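Local coordinates for protein GH5 (Bacteroidetes bacterium AC2a, PDB 4YHE) that probably hydrolyses the beta-1,4-glucosidic bonds of cellulose, as a family 5 glycoside hydrolase built on a beta/alpha barrel, at residues Leu87-His92 with Gly154-Phe159; Phe107-Thr112 with Glu164-Asp169; Tyr313-Cys318 with Val361-Asp366. All coordinates share one frame; numbering follows the deposited sequence.

Contact 1. Residues Leu87-His92 with Gly154-Phe159; sequences LVHMAH and GEWLVF
The helical segment Leu87-His92 lies beside Gly154-Phe159, where a type I turn from Gly154 to Leu157 leads into a barrel strand; His92 CA and Trp156 CA are 7.7 Å apart. Trp156 bridges the gap with CG in the crowded position between its backbone N and carbonyl carbon (chi1 55°). The His92 ring, with CG anti to its backbone N, lies almost flat over one face of the indole, tilted by 8°, in an offset stack with its centroid 3.7 Å from that of the Trp156 five-membered ring. His92 CB adds a CH-pi contact above the six-membered ring, 3.8 Å from its centroid. Leu157 CB lies against the opposite indole face. The edge of Trp156 is turned toward the face of His89 in an offset edge-to-face pair, planes at 73°; His89 NE2 bonds to Asp153 OD1 and His89 ND1 to Asp85 O. Val88 CG1 abuts the indole edge, 3.7 Å from Trp156 CZ3, and reaches Leu157 CD1 at 4.0 Å. Val98 and Ile100 of strand 97-101 pack against Leu157 and Val88, respectively. Helix 78-93 is thereby fastened to the start of strand 157-160, the helix-on-barrel packing of a TIM barrel at the N-terminal ends of its strands.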
loop_
_atom_site.group_PDB
_atom_site.type_symbol
_atom_site.label_atom_id
_atom_site.label_comp_id
_atom_site.label_asym_id
_atom_site.label_seq_id
_atom_site.Cartn_x
_atom_site.Cartn_y
_atom_site.Cartn_z
ATOM N N LEU A 87 18.338 -0.185 0.668
ATOM C CA LEU A 87 17.269 -0.245 -0.354
ATOM C C LEU A 87 16.655 1.130 -0.640
ATOM O O LEU A 87 16.463 1.516 -1.808
ATOM C CB LEU A 87 16.177 -1.200 0.113
ATOM C CG LEU A 87 16.594 -2.671 0.170
ATOM C CD1 LEU A 87 15.575 -3.439 0.977
ATOM C CD2 LEU A 87 16.734 -3.218 -1.239
ATOM N N VAL A 88 16.362 1.850 0.443
ATOM C CA VAL A 88 15.823 3.199 0.377
ATOM C C VAL A 88 16.728 4.069 -0.493
ATOM O O VAL A 88 16.274 4.808 -1.367
ATOM C CB VAL A 88 15.701 3.766 1.817
ATOM C CG1 VAL A 88 15.603 5.270 1.856
ATOM C CG2 VAL A 88 14.499 3.164 2.513
ATOM N N HIS A 89 18.033 3.956 -0.267
ATOM C CA HIS A 89 18.980 4.805 -1.010
ATOM C C HIS A 89 19.258 4.356 -2.429
ATOM O O HIS A 89 19.523 5.204 -3.296
ATOM C CB HIS A 89 20.229 5.056 -0.144
ATOM C CG HIS A 89 19.966 6.001 0.982
ATOM N ND1 HIS A 89 19.693 5.582 2.270
ATOM C CD2 HIS A 89 19.849 7.355 0.994
ATOM C CE1 HIS A 89 19.466 6.639 3.028
ATOM N NE2 HIS A 89 19.549 7.724 2.276
ATOM N N MET A 90 19.113 3.054 -2.731
ATOM C CA MET A 90 19.086 2.611 -4.138
ATOM C C MET A 90 17.900 3.219 -4.888
ATOM O O MET A 90 18.032 3.714 -6.019
ATOM C CB MET A 90 19.000 1.085 -4.258
ATOM C CG MET A 90 20.171 0.296 -3.691
ATOM S SD MET A 90 19.822 -1.472 -3.772
ATOM C CE MET A 90 21.330 -2.207 -3.140
ATOM N N ALA A 91 16.724 3.155 -4.255
ATOM C CA ALA A 91 15.515 3.754 -4.808
ATOM C C ALA A 91 15.701 5.261 -5.084
ATOM O O ALA A 91 15.309 5.753 -6.150
ATOM C CB ALA A 91 14.354 3.541 -3.849
ATOM N N HIS A 92 16.300 5.964 -4.124
ATOM C CA HIS A 92 16.557 7.404 -4.236
ATOM C C HIS A 92 17.517 7.674 -5.370
ATOM O O HIS A 92 17.325 8.608 -6.166
ATOM C CB HIS A 92 17.125 7.956 -2.930
ATOM C CG HIS A 92 17.378 9.435 -2.942
ATOM N ND1 HIS A 92 16.453 10.354 -3.400
ATOM C CD2 HIS A 92 18.447 10.158 -2.513
ATOM C CE1 HIS A 92 16.955 11.573 -3.284
ATOM N NE2 HIS A 92 18.158 11.481 -2.739
ATOM N N GLY A 154 15.220 13.635 3.142
ATOM C CA GLY A 154 14.151 14.601 2.968
ATOM C C GLY A 154 12.826 14.019 2.529
ATOM O O GLY A 154 12.515 12.841 2.825
ATOM N N GLU A 155 12.029 14.835 1.841
ATOM C CA GLU A 155 10.598 14.503 1.689
ATOM C C GLU A 155 10.297 13.510 0.564
ATOM O O GLU A 155 9.146 13.144 0.370
ATOM C CB GLU A 155 9.710 15.754 1.631
ATOM C CG GLU A 155 9.715 16.503 0.322
ATOM C CD GLU A 155 8.745 17.689 0.325
ATOM O OE1 GLU A 155 8.518 18.349 1.384
ATOM O OE2 GLU A 155 8.227 17.958 -0.765
ATOM N N TRP A 156 11.330 13.118 -0.196
ATOM C CA TRP A 156 11.243 11.980 -1.102
ATOM C C TRP A 156 11.041 10.662 -0.326
ATOM O O TRP A 156 10.594 9.704 -0.923
ATOM C CB TRP A 156 12.471 11.855 -2.030
ATOM C CG TRP A 156 13.762 11.794 -1.297
ATOM C CD1 TRP A 156 14.591 12.848 -0.994
ATOM C CD2 TRP A 156 14.378 10.624 -0.738
ATOM N NE1 TRP A 156 15.672 12.401 -0.273
ATOM C CE2 TRP A 156 15.577 11.043 -0.111
ATOM C CE3 TRP A 156 14.035 9.259 -0.713
ATOM C CZ2 TRP A 156 16.434 10.153 0.528
ATOM C CZ3 TRP A 156 14.894 8.374 -0.074
ATOM C CH2 TRP A 156 16.075 8.822 0.542
ATOM N N LEU A 157 11.344 10.636 0.966
ATOM C CA LEU A 157 11.144 9.447 1.823
ATOM C C LEU A 157 9.893 9.643 2.700
ATOM O O LEU A 157 9.840 10.560 3.513
ATOM C CB LEU A 157 12.368 9.190 2.702
ATOM C CG LEU A 157 12.291 8.020 3.703
ATOM C CD1 LEU A 157 12.015 6.721 2.960
ATOM C CD2 LEU A 157 13.546 7.897 4.533
ATOM N N VAL A 158 8.901 8.768 2.503
ATOM C CA VAL A 158 7.616 8.784 3.208
ATOM C C VAL A 158 7.582 7.633 4.208
ATOM O O VAL A 158 8.028 6.528 3.895
ATOM C CB VAL A 158 6.448 8.583 2.214
ATOM C CG1 VAL A 158 5.097 8.500 2.928
ATOM C CG2 VAL A 158 6.408 9.659 1.129
ATOM N N PHE A 159 7.105 7.899 5.412
ATOM C CA PHE A 159 6.871 6.846 6.383
ATOM C C PHE A 159 5.373 6.527 6.397
ATOM O O PHE A 159 4.547 7.441 6.525
ATOM C CB PHE A 159 7.262 7.262 7.800
ATOM C CG PHE A 159 8.735 7.466 8.025
ATOM C CD1 PHE A 159 9.682 7.060 7.112
ATOM C CD2 PHE A 159 9.166 8.053 9.202
ATOM C CE1 PHE A 159 11.025 7.264 7.357
ATOM C CE2 PHE A 159 10.513 8.257 9.468
ATOM C CZ PHE A 159 11.445 7.860 8.539
#

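Contact 2. Residues Phe107-Thr112 with Glu164-Asp169; sequences FGAADT and EIQDGD
Two irregular loops, Phe107-Thr112 and Glu164-Asp169, pass each other backbone to backbone, coming closest where Ala109 CA and Gly168 CA are 3.9 Å apart. No direct hydrogen bond joins them. Glycines make the close approach possible: a CB on Gly108 would clash with Gln166 O, and one on Gly168 would crowd Gly108 O. Gly168 also has a positive phi of 111°, at which its own preceding carbonyl would obstruct a side chain. Gly108 O lies 3.2 Å from Gly168 CA, while the nearby Gly168 N is poorly aligned to bond to it.

Water supplies the missing links. One molecule accepts from Gly108 N at 3.1 Å and from Gln166 NE2, and donates to Glu164 O, so three groups from both loops converge on it. A second donates to Gly108 O at 2.8 Å and more weakly to Gln166 O; a third accepts from Ala110 N at 3.0 Å and donates to Gly168 O. The Gln166 side chain leaves its backbone by the crowded position (chi1 59°) and then runs extended, bringing the amide to the first water. Its OE1 accepts from Trp170 N and, weakly, from Gly168 N, which fixes which way round the amide sits. Asp167 points away from the other loop: its OD1 takes Asp169 N at 3.1 Å in an Asx turn, and OD2 takes the Gln182 side chain. Glu164 OE2 bonds to His241, and its place just beyond the fourth strand, where family 5 enzymes carry their acid/base glutamate, suggests that role. The whole is a water-mediated junction between the loops after the third and fourth strands, on the C-terminal side of the barrel, where TIM-barrel enzymes carry their active sites.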
loop_
_atom_site.group_PDB
_atom_site.type_symbol
_atom_site.label_atom_id
_atom_site.label_comp_id
_atom_site.label_asym_id
_atom_site.label_seq_id
_atom_site.Cartn_x
_atom_site.Cartn_y
_atom_site.Cartn_z
ATOM N N PHE A 107 0.001 -8.253 10.882
ATOM C CA PHE A 107 -0.877 -9.182 10.199
ATOM C C PHE A 107 -1.868 -9.778 11.209
ATOM O O PHE A 107 -1.444 -10.361 12.190
ATOM C CB PHE A 107 -0.039 -10.280 9.562
ATOM C CG PHE A 107 -0.830 -11.272 8.780
ATOM C CD1 PHE A 107 -1.278 -10.962 7.512
ATOM C CD2 PHE A 107 -1.157 -12.510 9.323
ATOM C CE1 PHE A 107 -2.030 -11.877 6.775
ATOM C CE2 PHE A 107 -1.913 -13.416 8.602
ATOM C CZ PHE A 107 -2.338 -13.110 7.319
ATOM N N GLY A 108 -3.170 -9.607 10.979
ATOM C CA GLY A 108 -4.189 -9.956 11.987
ATOM C C GLY A 108 -5.087 -11.151 11.707
ATOM O O GLY A 108 -6.028 -11.408 12.480
ATOM N N ALA A 109 -4.798 -11.885 10.641
ATOM C CA ALA A 109 -5.557 -13.083 10.258
ATOM C C ALA A 109 -4.906 -14.330 10.845
ATOM O O ALA A 109 -3.801 -14.275 11.363
ATOM C CB ALA A 109 -5.626 -13.201 8.745
ATOM N N ALA A 110 -5.597 -15.457 10.746
ATOM C CA ALA A 110 -5.158 -16.680 11.431
ATOM C C ALA A 110 -4.120 -17.420 10.613
ATOM O O ALA A 110 -3.315 -18.165 11.162
ATOM C CB ALA A 110 -6.344 -17.579 11.732
ATOM N N ASP A 111 -4.118 -17.176 9.307
ATOM C CA ASP A 111 -3.306 -17.922 8.392
ATOM C C ASP A 111 -1.953 -17.246 8.204
ATOM O O ASP A 111 -1.720 -16.564 7.215
ATOM C CB ASP A 111 -4.045 -18.073 7.054
ATOM C CG ASP A 111 -3.437 -19.144 6.165
ATOM O OD1 ASP A 111 -2.642 -19.979 6.673
ATOM O OD2 ASP A 111 -3.757 -19.153 4.952
ATOM N N THR A 112 -1.062 -17.469 9.162
ATOM C CA THR A 112 0.280 -16.897 9.168
ATOM C C THR A 112 1.302 -18.017 9.422
ATOM O O THR A 112 1.056 -18.919 10.244
ATOM C CB THR A 112 0.430 -15.794 10.250
ATOM O OG1 THR A 112 1.820 -15.520 10.477
ATOM C CG2 THR A 112 -0.210 -16.198 11.577
ATOM N N GLU A 164 -2.093 -3.274 7.481
ATOM C CA GLU A 164 -3.494 -3.650 7.413
ATOM C C GLU A 164 -3.893 -4.136 8.793
ATOM O O GLU A 164 -3.656 -5.290 9.135
ATOM C CB GLU A 164 -3.713 -4.737 6.365
ATOM C CG GLU A 164 -3.536 -4.248 4.915
ATOM C CD GLU A 164 -3.916 -5.301 3.891
ATOM O OE1 GLU A 164 -3.998 -6.496 4.271
ATOM O OE2 GLU A 164 -4.110 -4.941 2.701
ATOM N N ILE A 165 -4.482 -3.258 9.579
ATOM C CA ILE A 165 -4.762 -3.593 10.985
ATOM C C ILE A 165 -6.208 -4.058 11.076
ATOM O O ILE A 165 -7.122 -3.435 10.503
ATOM C CB ILE A 165 -4.446 -2.383 11.891
ATOM C CG1 ILE A 165 -2.961 -2.017 11.778
ATOM C CG2 ILE A 165 -4.867 -2.632 13.334
ATOM C CD1 ILE A 165 -2.005 -3.134 12.150
ATOM N N GLN A 166 -6.418 -5.177 11.754
ATOM C CA GLN A 166 -7.722 -5.835 11.762
ATOM C C GLN A 166 -7.781 -6.911 12.825
ATOM O O GLN A 166 -6.798 -7.163 13.510
ATOM C CB GLN A 166 -7.997 -6.498 10.431
ATOM C CG GLN A 166 -6.970 -7.540 10.031
ATOM C CD GLN A 166 -7.529 -8.556 9.069
ATOM O OE1 GLN A 166 -8.657 -9.036 9.239
ATOM N NE2 GLN A 166 -6.739 -8.921 8.064
ATOM N N ASP A 167 -8.921 -7.573 12.915
ATOM C CA ASP A 167 -9.077 -8.656 13.880
ATOM C C ASP A 167 -9.121 -10.050 13.229
ATOM O O ASP A 167 -9.357 -11.030 13.924
ATOM C CB ASP A 167 -10.312 -8.402 14.755
ATOM C CG ASP A 167 -11.613 -8.524 14.008
ATOM O OD1 ASP A 167 -11.612 -8.892 12.814
ATOM O OD2 ASP A 167 -12.667 -8.232 14.648
ATOM N N GLY A 168 -8.932 -10.134 11.917
ATOM C CA GLY A 168 -8.937 -11.417 11.180
ATOM C C GLY A 168 -10.111 -11.634 10.241
ATOM O O GLY A 168 -10.060 -12.511 9.355
ATOM N N ASP A 169 -11.167 -10.837 10.415
ATOM C CA ASP A 169 -12.354 -10.932 9.599
ATOM C C ASP A 169 -12.446 -9.839 8.533
ATOM O O ASP A 169 -13.515 -9.621 7.969
ATOM C CB ASP A 169 -13.596 -10.918 10.501
ATOM C CG ASP A 169 -13.747 -12.211 11.286
ATOM O OD1 ASP A 169 -13.402 -13.265 10.734
ATOM O OD2 ASP A 169 -14.211 -12.185 12.444
HETATM O O HOH W 1 -3.758 -8.053 8.371
HETATM O O HOH W 2 -6.059 -10.080 14.891
HETATM O O HOH W 3 -8.549 -14.959 10.238
#

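Contact 3. Residues Tyr313-Cys318 with Val361-Asp366; sequences YFRYIC and VRAMID
Phe314 and Met364 lie side by side and point the same way, the methionine ending over one face of the phenyl ring. Met364 CE sits above the ring centre, 3.5 Å from the Phe314 centroid and only 12° off its normal, a CH-pi contact made by the methyl. The sulfur stands farther back, with SD 5.2 Å from the same centroid, completing a Met-aromatic pair. Met364 reaches this spot by leaving its backbone in the crowded position between N and carbonyl carbon, extending through chi2, then bending at chi3 (68°) so that the methyl turns onto the ring. Behind this pair the helices meet through small groups: Phe314 CB is 4.1 Å from Ala363 CB, and Cys318 SG, one turn further on, rests 3.8 Å from Met364 CB. On the more exposed flank Arg315 contributes its aliphatic part, CG lying 4.0 Å from Ala363 CB. The segments run nearly parallel, at a crossing angle of -15°, with their axes 7.7 Å apart at closest approach, a short spacing that suits alanine and cysteine at the interface. An alanine in place of Phe314 would remove the ring under the Met364 methyl and would probably leave the two helices less tightly packed here. Phe296 of strand 291-296 touches both Cys318 and Met364, so the barrel wall borders the contact. Away from the interface Arg362 grips Asp366 side-on, NE to OD2 and NH2 to OD1, both at 2.9 Å, while its NH1 bonds to Ala53 O. Just beyond the segment, Ser367 OG bonds to Arg315 O. Between the two segments no hydrogen bond or salt bridge forms: cohesion between them rests on apolar packing and the methyl-on-ring contact.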
loop_
_atom_site.group_PDB
_atom_site.type_symbol
_atom_site.label_atom_id
_atom_site.label_comp_id
_atom_site.label_asym_id
_atom_site.label_seq_id
_atom_site.Cartn_x
_atom_site.Cartn_y
_atom_site.Cartn_z
ATOM N N TYR A 313 -9.121 -3.144 -16.894
ATOM C CA TYR A 313 -9.257 -2.761 -15.493
ATOM C C TYR A 313 -8.213 -1.739 -15.047
ATOM O O TYR A 313 -8.566 -0.723 -14.467
ATOM C CB TYR A 313 -9.227 -4.041 -14.675
ATOM C CG TYR A 313 -9.209 -3.919 -13.181
ATOM C CD1 TYR A 313 -10.395 -3.768 -12.452
ATOM C CD2 TYR A 313 -8.034 -4.063 -12.478
ATOM C CE1 TYR A 313 -10.389 -3.753 -11.062
ATOM C CE2 TYR A 313 -8.020 -4.043 -11.090
ATOM C CZ TYR A 313 -9.191 -3.881 -10.387
ATOM O OH TYR A 313 -9.166 -3.875 -9.021
ATOM N N PHE A 314 -6.932 -1.961 -15.373
ATOM C CA PHE A 314 -5.899 -1.054 -15.012
ATOM C C PHE A 314 -6.101 0.312 -15.704
ATOM O O PHE A 314 -6.013 1.337 -15.077
ATOM C CB PHE A 314 -4.512 -1.629 -15.368
ATOM C CG PHE A 314 -4.073 -2.842 -14.525
ATOM C CD1 PHE A 314 -4.493 -3.024 -13.230
ATOM C CD2 PHE A 314 -3.217 -3.770 -15.061
ATOM C CE1 PHE A 314 -4.073 -4.123 -12.486
ATOM C CE2 PHE A 314 -2.765 -4.846 -14.332
ATOM C CZ PHE A 314 -3.196 -5.026 -13.037
ATOM N N ARG A 315 -6.354 0.319 -17.004
ATOM C CA ARG A 315 -6.534 1.596 -17.663
ATOM C C ARG A 315 -7.650 2.387 -17.024
ATOM O O ARG A 315 -7.489 3.551 -16.692
ATOM C CB ARG A 315 -6.835 1.413 -19.136
ATOM C CG ARG A 315 -5.690 0.886 -19.946
ATOM C CD ARG A 315 -5.943 1.168 -21.439
ATOM N NE ARG A 315 -7.154 0.493 -21.946
ATOM C CZ ARG A 315 -7.239 -0.801 -22.241
ATOM N NH1 ARG A 315 -6.185 -1.601 -22.096
ATOM N NH2 ARG A 315 -8.385 -1.300 -22.695
ATOM N N TYR A 316 -8.780 1.742 -16.831
ATOM C CA TYR A 316 -9.960 2.435 -16.301
ATOM C C TYR A 316 -9.736 2.959 -14.873
ATOM O O TYR A 316 -9.936 4.143 -14.598
ATOM C CB TYR A 316 -11.168 1.511 -16.352
ATOM C CG TYR A 316 -12.482 2.217 -16.137
ATOM C CD1 TYR A 316 -13.178 2.777 -17.219
ATOM C CD2 TYR A 316 -13.035 2.357 -14.867
ATOM C CE1 TYR A 316 -14.343 3.481 -17.025
ATOM C CE2 TYR A 316 -14.234 3.045 -14.670
ATOM C CZ TYR A 316 -14.891 3.588 -15.765
ATOM O OH TYR A 316 -16.086 4.248 -15.616
ATOM N N ILE A 317 -9.353 2.081 -13.935
ATOM C CA ILE A 317 -9.234 2.529 -12.554
ATOM C C ILE A 317 -8.107 3.553 -12.331
ATOM O O ILE A 317 -8.264 4.482 -11.542
ATOM C CB ILE A 317 -9.123 1.353 -11.547
ATOM C CG1 ILE A 317 -7.764 0.677 -11.594
ATOM C CG2 ILE A 317 -10.280 0.368 -11.762
ATOM C CD1 ILE A 317 -7.639 -0.479 -10.600
ATOM N N CYS A 318 -6.995 3.392 -13.039
ATOM C CA CYS A 318 -5.876 4.298 -12.908
ATOM C C CYS A 318 -6.228 5.687 -13.501
ATOM O O CYS A 318 -5.750 6.697 -13.017
ATOM C CB CYS A 318 -4.635 3.706 -13.546
ATOM S SG CYS A 318 -4.032 2.211 -12.631
ATOM N N VAL A 361 2.123 -3.092 -16.954
ATOM C CA VAL A 361 2.785 -1.954 -16.377
ATOM C C VAL A 361 2.469 -0.712 -17.248
ATOM O O VAL A 361 2.136 0.336 -16.729
ATOM C CB VAL A 361 4.308 -2.249 -16.254
ATOM C CG1 VAL A 361 5.138 -1.016 -16.109
ATOM C CG2 VAL A 361 4.557 -3.162 -15.061
ATOM N N ARG A 362 2.512 -0.899 -18.558
ATOM C CA ARG A 362 2.166 0.167 -19.504
ATOM C C ARG A 362 0.694 0.594 -19.365
ATOM O O ARG A 362 0.411 1.798 -19.356
ATOM C CB ARG A 362 2.480 -0.284 -20.925
ATOM C CG ARG A 362 3.964 -0.466 -21.236
ATOM C CD ARG A 362 4.607 0.798 -21.846
ATOM N NE ARG A 362 4.493 1.950 -20.973
ATOM C CZ ARG A 362 5.239 2.203 -19.901
ATOM N NH1 ARG A 362 6.225 1.403 -19.538
ATOM N NH2 ARG A 362 4.995 3.268 -19.164
ATOM N N ALA A 363 -0.231 -0.369 -19.238
ATOM C CA ALA A 363 -1.639 -0.048 -19.047
ATOM C C ALA A 363 -1.846 0.899 -17.870
ATOM O O ALA A 363 -2.505 1.952 -17.990
ATOM C CB ALA A 363 -2.471 -1.295 -18.914
ATOM N N MET A 364 -1.251 0.567 -16.715
ATOM C CA MET A 364 -1.478 1.343 -15.529
ATOM C C MET A 364 -0.783 2.717 -15.583
ATOM O O MET A 364 -1.430 3.760 -15.371
ATOM C CB MET A 364 -1.112 0.503 -14.270
ATOM C CG MET A 364 0.292 -0.036 -14.203
ATOM S SD MET A 364 0.521 -1.097 -12.713
ATOM C CE MET A 364 -0.485 -2.477 -13.060
ATOM N N ILE A 365 0.504 2.743 -15.933
ATOM C CA ILE A 365 1.260 3.973 -15.881
ATOM C C ILE A 365 0.734 4.903 -16.983
ATOM O O ILE A 365 0.445 6.033 -16.715
ATOM C CB ILE A 365 2.755 3.721 -16.072
ATOM C CG1 ILE A 365 3.298 2.952 -14.865
ATOM C CG2 ILE A 365 3.548 5.010 -16.270
ATOM C CD1 ILE A 365 4.714 2.479 -15.059
ATOM N N ASP A 366 0.582 4.399 -18.189
ATOM C CA ASP A 366 0.265 5.308 -19.316
ATOM C C ASP A 366 -1.161 5.883 -19.193
ATOM O O ASP A 366 -1.411 7.012 -19.613
ATOM C CB ASP A 366 0.442 4.610 -20.632
ATOM C CG ASP A 366 1.878 4.261 -20.910
ATOM O OD1 ASP A 366 2.769 4.807 -20.267
ATOM O OD2 ASP A 366 2.120 3.452 -21.803
#

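Overall arrangement
Contacts 1 and 2 share a barrel strand: 154-159 enters strand 157-160 from its start, and 164-169 follows shortly after its end. Their segments alternate along the chain, and their centres, 28 Å apart, lie on opposite sides of the centre of the chain, at the N-terminal and C-terminal sides of the barrel. Contact 2 is thus the one nearest the probable catalytic end, through Glu164. Contact 3 comes later in sequence and joins the helices that follow the seventh and eighth strands; its centre is 25 Å from that of contact 1 and 29 Å from that of contact 2. None touches another, nearest atoms staying about 12 to 14 Å apart.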